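Arylalkylamine N-Acetyltransferase like 5b (PDB 4FD4) probably transfers acyl groups from coenzyme A thioesters to arylalkylamines such as serotonin and dopamine, as a member of the GNAT acetyltransferase superfamily. Local coordinates at residues T114-V117 against C118-G122; F171-K174 against L175-L179; Q186-L189 against G190-R193. All coordinates share one frame; numbering follows the deposited sequence.

Overall arrangement
Three local contacts show how chemistry follows position in a GNAT fold. Contacts 1 and 3 lie near opposite ends of strand 182-188, an outermost strand of the sheet: contact 1 joins helix 99-115 to helix 117-121, while contact 3 turns the chain out of the strand. Contact 2 is a run of helix 170-178, leading into that strand. Each has a buried face (A115, V117 and C118; V173 and A176; L189 and Y192) and exposed charges such as D116, R120, K174, E177 and D191. The centres of each pair lie about 20 Å apart. Backbone bonds dominate contact 2, a side-chain N-cap marks contact 1, and contact 3 relies on a turn, an arginine and a water.

Contact 1: T114-V117 against C118-G122; sequences TADV and CGRYG
D116 and R120 meet where helix 99-115 stops and helix 117-121 starts, and the backbone bonds of the new helix set the frame. R120 N donates to D116 O over 2.9 Å, almost straight at 166°. One residue on, Y121 N reaches V117 O at 3.0 Å on a more bent path.

The side-chain bond between the two segments is a weak cap. D116 has positive phi, which breaks the helical course of the chain, and it occupies the N-cap position of the following helix. With CG anti to the backbone N (chi1 -171°), its carboxylate lies beside G119, and OD2 accepts a weak bond from G119 N at 3.4 Å. The carboxylate also lies against G119 CA, close quarters in which glycine brings no CB.

A different polar approach is made by R120, whose chain is extended from CG to NE and runs back beside the end of helix 99-115. A115 O sits over one face of the guanidinium, 3.1 Å from NE, but the angle is too poor for a hydrogen bond. The group is instead held by NH1, which bonds to I184 O on strand 182-188.

Apolar contact is confined to V117 and Y121: CG1 of V117 comes within 4.0 Å of CD1 on the ring, while V117 O lies at the ring edge, near its plane. Both side chains also pack on I184 and V214 of the adjoining strands.

The chemistry implies a junction held mainly by backbone bonds, with a weak carboxylate cap on its exposed side and hydrocarbon against the sheet. The arginine adds a tie to an edge strand, made through a backbone carbonyl and not through the nearby aspartate.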
ATOM      1  N   THR A 114      -4.118   9.094 -11.863  1.00 28.26           N
ATOM      2  CA  THR A 114      -5.018  10.183 -11.506  1.00 29.22           C
ATOM      3  C   THR A 114      -4.363  11.114 -10.503  1.00 32.66           C
ATOM      4  O   THR A 114      -4.500  12.342 -10.589  1.00 28.44           O
ATOM      5  CB  THR A 114      -6.342   9.658 -10.905  1.00 32.08           C
ATOM      6  OG1 THR A 114      -7.043   8.877 -11.886  1.00 27.12           O
ATOM      7  CG2 THR A 114      -7.220  10.818 -10.481  1.00 35.51           C
ATOM      8  N   ALA A 115      -3.664  10.528  -9.533  1.00 28.66           N
ATOM      9  CA  ALA A 115      -3.002  11.333  -8.517  1.00 30.94           C
ATOM     10  C   ALA A 115      -1.919  12.178  -9.163  1.00 28.58           C
ATOM     11  O   ALA A 115      -1.773  13.355  -8.847  1.00 33.65           O
ATOM     12  CB  ALA A 115      -2.416  10.453  -7.426  1.00 29.02           C
ATOM     13  N   ASP A 116      -1.149  11.564 -10.058  1.00 29.26           N
ATOM     14  CA  ASP A 116      -0.085  12.266 -10.775  1.00 33.05           C
ATOM     15  C   ASP A 116       0.819  13.053  -9.827  1.00 36.55           C
ATOM     16  O   ASP A 116       1.110  14.219 -10.077  1.00 31.89           O
ATOM     17  CB  ASP A 116      -0.692  13.222 -11.804  1.00 35.35           C
ATOM     18  CG  ASP A 116       0.351  13.814 -12.740  1.00 41.35           C
ATOM     19  OD1 ASP A 116       0.098  14.902 -13.305  1.00 45.93           O
ATOM     20  OD2 ASP A 116       1.434  13.197 -12.894  1.00 41.19           O
ATOM     21  N   VAL A 117       1.267  12.423  -8.743  1.00 31.88           N
ATOM     22  CA  VAL A 117       2.084  13.119  -7.745  1.00 31.13           C
ATOM     23  C   VAL A 117       3.298  13.837  -8.349  1.00 33.44           C
ATOM     24  O   VAL A 117       3.528  15.034  -8.087  1.00 33.02           O
ATOM     25  CB  VAL A 117       2.547  12.169  -6.625  1.00 34.74           C
ATOM     26  CG1 VAL A 117       3.551  12.872  -5.712  1.00 27.10           C
ATOM     27  CG2 VAL A 117       1.356  11.671  -5.837  1.00 27.78           C
ATOM     28  N   CYS A 118       4.046  13.121  -9.177  1.00 29.77           N
ATOM     29  CA  CYS A 118       5.271  13.674  -9.749  1.00 33.81           C
ATOM     30  C   CYS A 118       5.000  14.926 -10.598  1.00 35.54           C
ATOM     31  O   CYS A 118       5.757  15.906 -10.547  1.00 32.06           O
ATOM     32  CB  CYS A 118       6.000  12.615 -10.566  1.00 31.11           C
ATOM     33  SG  CYS A 118       6.617  11.209  -9.574  1.00 34.75           S
ATOM     34  N   GLY A 119       3.917  14.892 -11.365  1.00 35.49           N
ATOM     35  CA  GLY A 119       3.570  16.007 -12.229  1.00 35.26           C
ATOM     36  C   GLY A 119       3.036  17.189 -11.446  1.00 33.15           C
ATOM     37  O   GLY A 119       3.373  18.343 -11.734  1.00 39.70           O
ATOM     38  N   ARG A 120       2.200  16.904 -10.457  1.00 31.33           N
ATOM     39  CA  ARG A 120       1.610  17.954  -9.646  1.00 37.40           C
ATOM     40  C   ARG A 120       2.648  18.699  -8.818  1.00 39.40           C
ATOM     41  O   ARG A 120       2.525  19.906  -8.611  1.00 34.81           O
ATOM     42  CB  ARG A 120       0.527  17.394  -8.739  1.00 35.46           C
ATOM     43  CG  ARG A 120      -0.751  17.077  -9.487  1.00 44.00           C
ATOM     44  CD  ARG A 120      -1.872  16.735  -8.544  1.00 42.92           C
ATOM     45  NE  ARG A 120      -3.017  16.201  -9.271  1.00 47.06           N
ATOM     46  CZ  ARG A 120      -4.101  15.705  -8.687  1.00 48.89           C
ATOM     47  NH1 ARG A 120      -4.183  15.679  -7.362  1.00 50.50           N
ATOM     48  NH2 ARG A 120      -5.101  15.236  -9.425  1.00 53.61           N
ATOM     49  N   TYR A 121       3.674  17.995  -8.346  1.00 36.66           N
ATOM     50  CA  TYR A 121       4.615  18.647  -7.437  1.00 37.38           C
ATOM     51  C   TYR A 121       5.984  18.968  -8.039  1.00 31.40           C
ATOM     52  O   TYR A 121       6.828  19.610  -7.385  1.00 31.73           O
ATOM     53  CB  TYR A 121       4.748  17.841  -6.146  1.00 32.81           C
ATOM     54  CG  TYR A 121       3.445  17.750  -5.394  1.00 37.94           C
ATOM     55  CD1 TYR A 121       2.503  16.777  -5.711  1.00 36.71           C
ATOM     56  CD2 TYR A 121       3.143  18.652  -4.385  1.00 38.04           C
ATOM     57  CE1 TYR A 121       1.295  16.703  -5.033  1.00 41.86           C
ATOM     58  CE2 TYR A 121       1.942  18.581  -3.693  1.00 46.70           C
ATOM     59  CZ  TYR A 121       1.023  17.606  -4.023  1.00 44.66           C
ATOM     60  OH  TYR A 121      -0.171  17.543  -3.337  1.00 43.90           O
ATOM     61  N   GLY A 122       6.193  18.546  -9.280  1.00 30.40           N
ATOM     62  CA  GLY A 122       7.443  18.802  -9.981  1.00 34.52           C
ATOM     63  C   GLY A 122       8.572  17.886  -9.546  1.00 35.78           C
ATOM     64  O   GLY A 122       9.677  18.349  -9.263  1.00 32.89           O
TER

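Contact 2: F171-K174 against L175-L179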
ATOM      1  N   PHE A 171      -9.173   5.035   9.269  1.00 47.14           N
ATOM      2  CA  PHE A 171      -8.085   5.282  10.184  1.00 52.96           C
ATOM      3  C   PHE A 171      -6.925   5.955   9.421  1.00 51.38           C
ATOM      4  O   PHE A 171      -6.489   7.073   9.659  1.00 47.42           O
ATOM      5  CB  PHE A 171      -7.598   3.933  10.710  1.00 51.73           C
ATOM      6  CG  PHE A 171      -8.516   2.750  10.396  1.00 46.65           C
ATOM      7  CD1 PHE A 171      -8.073   1.446  10.608  1.00 47.41           C
ATOM      8  CD2 PHE A 171      -9.816   2.931   9.933  1.00 43.53           C
ATOM      9  CE1 PHE A 171      -8.909   0.336  10.318  1.00 47.16           C
ATOM     10  CE2 PHE A 171     -10.667   1.833   9.681  1.00 47.42           C
ATOM     11  CZ  PHE A 171     -10.224   0.536   9.851  1.00 44.80           C
ATOM     12  N   SER A 172      -6.498   5.203   8.443  1.00 49.38           N
ATOM     13  CA  SER A 172      -5.244   5.345   7.712  1.00 40.91           C
ATOM     14  C   SER A 172      -5.226   6.721   7.051  1.00 46.26           C
ATOM     15  O   SER A 172      -4.225   7.457   7.115  1.00 42.86           O
ATOM     16  CB  SER A 172      -5.062   4.217   6.699  1.00 46.63           C
ATOM     17  OG  SER A 172      -6.031   4.273   5.682  1.00 48.27           O
ATOM     18  N   VAL A 173      -6.350   7.088   6.440  1.00 43.03           N
ATOM     19  CA  VAL A 173      -6.495   8.439   5.921  1.00 41.96           C
ATOM     20  C   VAL A 173      -6.246   9.422   7.058  1.00 41.20           C
ATOM     21  O   VAL A 173      -5.511  10.403   6.901  1.00 43.29           O
ATOM     22  CB  VAL A 173      -7.891   8.672   5.321  1.00 44.91           C
ATOM     23  CG1 VAL A 173      -8.039  10.103   4.845  1.00 46.23           C
ATOM     24  CG2 VAL A 173      -8.142   7.695   4.175  1.00 48.18           C
ATOM     25  N   LYS A 174      -6.855   9.156   8.209  1.00 44.14           N
ATOM     26  CA  LYS A 174      -6.711  10.060   9.356  1.00 48.18           C
ATOM     27  C   LYS A 174      -5.248  10.289   9.764  1.00 44.51           C
ATOM     28  O   LYS A 174      -4.855  11.412  10.104  1.00 45.40           O
ATOM     29  CB  LYS A 174      -7.531   9.555  10.545  1.00 48.15           C
ATOM     30  CG  LYS A 174      -8.865  10.265  10.682  1.00 52.47           C
ATOM     31  CD  LYS A 174     -10.028   9.282  10.711  1.00 53.29           C
ATOM     32  CE  LYS A 174     -11.357  10.012  10.547  1.00 58.87           C
ATOM     33  NZ  LYS A 174     -11.497  10.598   9.182  1.00 64.06           N
ATOM     34  N   LEU A 175      -4.456   9.221   9.734  1.00 47.88           N
ATOM     35  CA  LEU A 175      -3.030   9.293  10.022  1.00 43.02           C
ATOM     36  C   LEU A 175      -2.361  10.171   8.990  1.00 44.26           C
ATOM     37  O   LEU A 175      -1.660  11.122   9.336  1.00 39.74           O
ATOM     38  CB  LEU A 175      -2.414   7.904   9.965  1.00 44.04           C
ATOM     39  CG  LEU A 175      -2.809   6.915  11.052  1.00 51.20           C
ATOM     40  CD1 LEU A 175      -2.334   5.519  10.692  1.00 40.78           C
ATOM     41  CD2 LEU A 175      -2.221   7.348  12.387  1.00 42.38           C
ATOM     42  N   ALA A 176      -2.587   9.837   7.719  1.00 40.39           N
ATOM     43  CA  ALA A 176      -1.981  10.577   6.616  1.00 41.40           C
ATOM     44  C   ALA A 176      -2.196  12.071   6.814  1.00 42.64           C
ATOM     45  O   ALA A 176      -1.250  12.870   6.767  1.00 42.03           O
ATOM     46  CB  ALA A 176      -2.566  10.126   5.294  1.00 36.35           C
ATOM     47  N   GLU A 177      -3.447  12.447   7.043  1.00 45.66           N
ATOM     48  CA  GLU A 177      -3.783  13.847   7.270  1.00 47.95           C
ATOM     49  C   GLU A 177      -3.033  14.388   8.482  1.00 45.69           C
ATOM     50  O   GLU A 177      -2.411  15.448   8.407  1.00 48.16           O
ATOM     51  CB  GLU A 177      -5.301  14.016   7.425  1.00 52.57           C
ATOM     52  CG  GLU A 177      -6.005  14.378   6.115  1.00 54.62           C
ATOM     53  CD  GLU A 177      -7.387  13.751   5.974  1.00 55.91           C
ATOM     54  OE1 GLU A 177      -7.940  13.257   6.984  1.00 53.64           O
ATOM     55  OE2 GLU A 177      -7.917  13.748   4.842  1.00 61.33           O
ATOM     56  N   LYS A 178      -3.077  13.643   9.585  1.00 41.33           N
ATOM     57  CA  LYS A 178      -2.380  14.023  10.812  1.00 48.84           C
ATOM     58  C   LYS A 178      -0.893  14.283  10.584  1.00 46.63           C
ATOM     59  O   LYS A 178      -0.335  15.255  11.107  1.00 43.85           O
ATOM     60  CB  LYS A 178      -2.552  12.946  11.891  1.00 46.77           C
ATOM     61  CG  LYS A 178      -1.765  13.224  13.171  1.00 52.46           C
ATOM     62  CD  LYS A 178      -2.028  12.151  14.237  1.00 53.74           C
ATOM     63  CE  LYS A 178      -1.890  12.726  15.651  1.00 59.68           C
ATOM     64  NZ  LYS A 178      -0.699  12.212  16.392  1.00 50.39           N
ATOM     65  N   LEU A 179      -0.249  13.414   9.809  1.00 42.80           N
ATOM     66  CA  LEU A 179       1.191  13.531   9.595  1.00 38.25           C
ATOM     67  C   LEU A 179       1.522  14.451   8.420  1.00 44.78           C
ATOM     68  O   LEU A 179       2.621  14.382   7.858  1.00 43.40           O
ATOM     69  CB  LEU A 179       1.857  12.157   9.431  1.00 41.66           C
ATOM     70  CG  LEU A 179       2.014  11.264  10.675  1.00 40.28           C
ATOM     71  CD1 LEU A 179       0.678  10.714  11.146  1.00 45.00           C
ATOM     72  CD2 LEU A 179       2.979  10.105  10.397  1.00 39.72           C
TER
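S172 and A176 are joined by one of the i to i+4 bonds of helix 170-178: S172 O takes A176 N at 3.0 Å in a bond of 175°, and L175 CB lies 3.4 Å from the same oxygen. One residue earlier, F171 O accepts from L175 N in the same ladder, though its placing is doubtful. The hydroxyl of S172 faces back along the chain, where OG bonds to S169 O.

V173 brings both backbone and side chain to E177. Its O receives E177 N at 2.9 Å, close to the carbonyl direction. The two side chains run side by side and point the same way; E177 bends at chi2 (144°), and its carboxylate lies along the valine, with OE2 3.6 Å from V173 CG1.

K174, last of the first segment, accepts through its O from K178 N at 2.9 Å, the donor tilted 28° from the carbonyl plane. K174 NZ lies 5.0 Å from E177 OE1, where a weak attraction is possible, but without contact, whereas K178 NZ is engaged by Q145 OE1 of helix 143-158.

The chemistry is thus that of an amphipathic helix: backbone bonds carry its regularity, S172, V173 and A176 rest on F167 of strand 162-167, L175 and L179 turn to helix 143-158, and charged groups occupy exposed positions with at most a weak electrostatic attraction, without a salt bridge.

Contact 3: Q186-L189 against G190-R193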
ATOM      1  N   GLN A 186      -9.341  10.970  -4.967  1.00 38.77           N
ATOM      2  CA  GLN A 186     -10.045   9.836  -4.376  1.00 36.47           C
ATOM      3  C   GLN A 186     -10.882   9.083  -5.396  1.00 44.30           C
ATOM      4  O   GLN A 186     -11.166   9.593  -6.485  1.00 44.71           O
ATOM      5  CB  GLN A 186     -10.909  10.266  -3.181  1.00 48.98           C
ATOM      6  CG  GLN A 186     -11.539  11.639  -3.295  1.00 53.30           C
ATOM      7  CD  GLN A 186     -12.364  11.988  -2.069  1.00 59.98           C
ATOM      8  OE1 GLN A 186     -13.268  11.239  -1.678  1.00 59.85           O
ATOM      9  NE2 GLN A 186     -12.053  13.122  -1.450  1.00 60.96           N
ATOM     10  N   LEU A 187     -11.272   7.865  -5.039  1.00 37.56           N
ATOM     11  CA  LEU A 187     -12.017   7.003  -5.947  1.00 42.10           C
ATOM     12  C   LEU A 187     -12.954   6.101  -5.169  1.00 42.03           C
ATOM     13  O   LEU A 187     -12.520   5.302  -4.330  1.00 41.11           O
ATOM     14  CB  LEU A 187     -11.063   6.164  -6.810  1.00 42.93           C
ATOM     15  CG  LEU A 187     -11.625   4.946  -7.566  1.00 42.85           C
ATOM     16  CD1 LEU A 187     -10.967   4.770  -8.931  1.00 45.11           C
ATOM     17  CD2 LEU A 187     -11.450   3.686  -6.761  1.00 43.63           C
ATOM     18  N   ALA A 188     -14.244   6.233  -5.450  1.00 44.39           N
ATOM     19  CA  ALA A 188     -15.233   5.331  -4.890  1.00 41.06           C
ATOM     20  C   ALA A 188     -15.042   3.950  -5.506  1.00 41.23           C
ATOM     21  O   ALA A 188     -15.181   3.773  -6.718  1.00 42.86           O
ATOM     22  CB  ALA A 188     -16.635   5.858  -5.146  1.00 42.07           C
ATOM     23  N   LEU A 189     -14.725   2.976  -4.662  1.00 37.64           N
ATOM     24  CA  LEU A 189     -14.417   1.621  -5.108  1.00 41.71           C
ATOM     25  C   LEU A 189     -15.525   0.978  -5.947  1.00 44.73           C
ATOM     26  O   LEU A 189     -15.258   0.397  -7.005  1.00 42.52           O
ATOM     27  CB  LEU A 189     -14.114   0.732  -3.903  1.00 42.54           C
ATOM     28  CG  LEU A 189     -12.798  -0.041  -3.917  1.00 43.61           C
ATOM     29  CD1 LEU A 189     -12.866  -1.209  -2.950  1.00 40.05           C
ATOM     30  CD2 LEU A 189     -12.477  -0.519  -5.317  1.00 44.12           C
ATOM     31  N   GLY A 190     -16.764   1.062  -5.469  1.00 44.97           N
ATOM     32  CA  GLY A 190     -17.888   0.456  -6.171  1.00 43.75           C
ATOM     33  C   GLY A 190     -18.206   1.139  -7.492  1.00 43.20           C
ATOM     34  O   GLY A 190     -18.874   0.567  -8.355  1.00 44.89           O
ATOM     35  N   ASP A 191     -17.731   2.369  -7.653  1.00 42.86           N
ATOM     36  CA  ASP A 191     -17.935   3.087  -8.905  1.00 41.81           C
ATOM     37  C   ASP A 191     -16.870   2.752  -9.961  1.00 43.35           C
ATOM     38  O   ASP A 191     -16.994   3.153 -11.120  1.00 43.06           O
ATOM     39  CB  ASP A 191     -18.001   4.596  -8.661  1.00 46.07           C
ATOM     40  CG  ASP A 191     -19.244   5.010  -7.891  1.00 47.56           C
ATOM     41  OD1 ASP A 191     -20.217   4.226  -7.855  1.00 48.79           O
ATOM     42  OD2 ASP A 191     -19.249   6.127  -7.324  1.00 51.71           O
ATOM     43  N   TYR A 192     -15.830   2.019  -9.564  1.00 36.91           N
ATOM     44  CA  TYR A 192     -14.772   1.652 -10.500  1.00 36.47           C
ATOM     45  C   TYR A 192     -15.283   0.753 -11.625  1.00 34.33           C
ATOM     46  O   TYR A 192     -16.036  -0.193 -11.385  1.00 36.03           O
ATOM     47  CB  TYR A 192     -13.579   0.972  -9.796  1.00 37.36           C
ATOM     48  CG  TYR A 192     -12.518   0.489 -10.772  1.00 30.02           C
ATOM     49  CD1 TYR A 192     -11.641   1.389 -11.380  1.00 28.50           C
ATOM     50  CD2 TYR A 192     -12.403  -0.854 -11.095  1.00 27.46           C
ATOM     51  CE1 TYR A 192     -10.676   0.959 -12.286  1.00 26.91           C
ATOM     52  CE2 TYR A 192     -11.436  -1.294 -12.005  1.00 30.08           C
ATOM     53  CZ  TYR A 192     -10.582  -0.380 -12.593  1.00 27.89           C
ATOM     54  OH  TYR A 192      -9.623  -0.802 -13.480  1.00 29.42           O
ATOM     55  N   ARG A 193     -14.856   1.071 -12.846  1.00 32.51           N
ATOM     56  CA  ARG A 193     -15.163   0.293 -14.035  1.00 32.46           C
ATOM     57  C   ARG A 193     -13.886   0.158 -14.852  1.00 34.42           C
ATOM     58  O   ARG A 193     -13.213   1.152 -15.096  1.00 32.09           O
ATOM     59  CB  ARG A 193     -16.201   1.028 -14.886  1.00 39.25           C
ATOM     60  CG  ARG A 193     -17.557   1.198 -14.238  1.00 36.90           C
ATOM     61  CD  ARG A 193     -18.221  -0.145 -14.017  1.00 37.85           C
ATOM     62  NE  ARG A 193     -19.556   0.039 -13.461  1.00 40.40           N
ATOM     63  CZ  ARG A 193     -19.796   0.241 -12.170  1.00 45.38           C
ATOM     64  NH1 ARG A 193     -18.785   0.279 -11.307  1.00 40.55           N
ATOM     65  NH2 ARG A 193     -21.041   0.406 -11.741  1.00 45.56           N
TER
HETATM   66  O   HOH W   1     -15.736  -1.842  -9.032  1.00 36.26           O
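A188 O and L189 O accept from D191 N and Y192 N, i to i+3 bonds that form two overlapping type I beta turns as the chain leaves strand 182-188. D191 N meets A188 O at 3.1 Å, a weak bond bent to 134°. The N-H of Y192 points more directly at L189 O (3.1 Å, 156°), yet it comes from above the carbonyl plane and not along a lone pair.

L189 O has a second partner in a water 3.1 Å away, which is also 2.9 Å from Y192 O. Acceptors around this water outnumber its protons, so both bonds need not be made at once. R193 folds back: with chi1 and chi2 both near -65°, it brings NH1 to G190 O at 3.0 Å and to Y192 O at 2.8 Å. Both acceptors lie almost in the guanidinium plane, but NH1 stands above the carbonyl plane of Y192. G190 O is also held by K199 NZ, and two cationic side chains therefore share one carbonyl.

Side-chain contact is slight: A188 CB touches D191 OD2 at 3.4 Å, and L187 CD1 approaches the Y192 ring obliquely.

Upstream, L187 pairs through its backbone with I210 of strand 209-216, while L189 pairs with Q208. L187 and Y192 both pack on L110 of helix 99-115, where the ring also meets K106 and L107; F201, from the loop that follows, touches L189 and Y192.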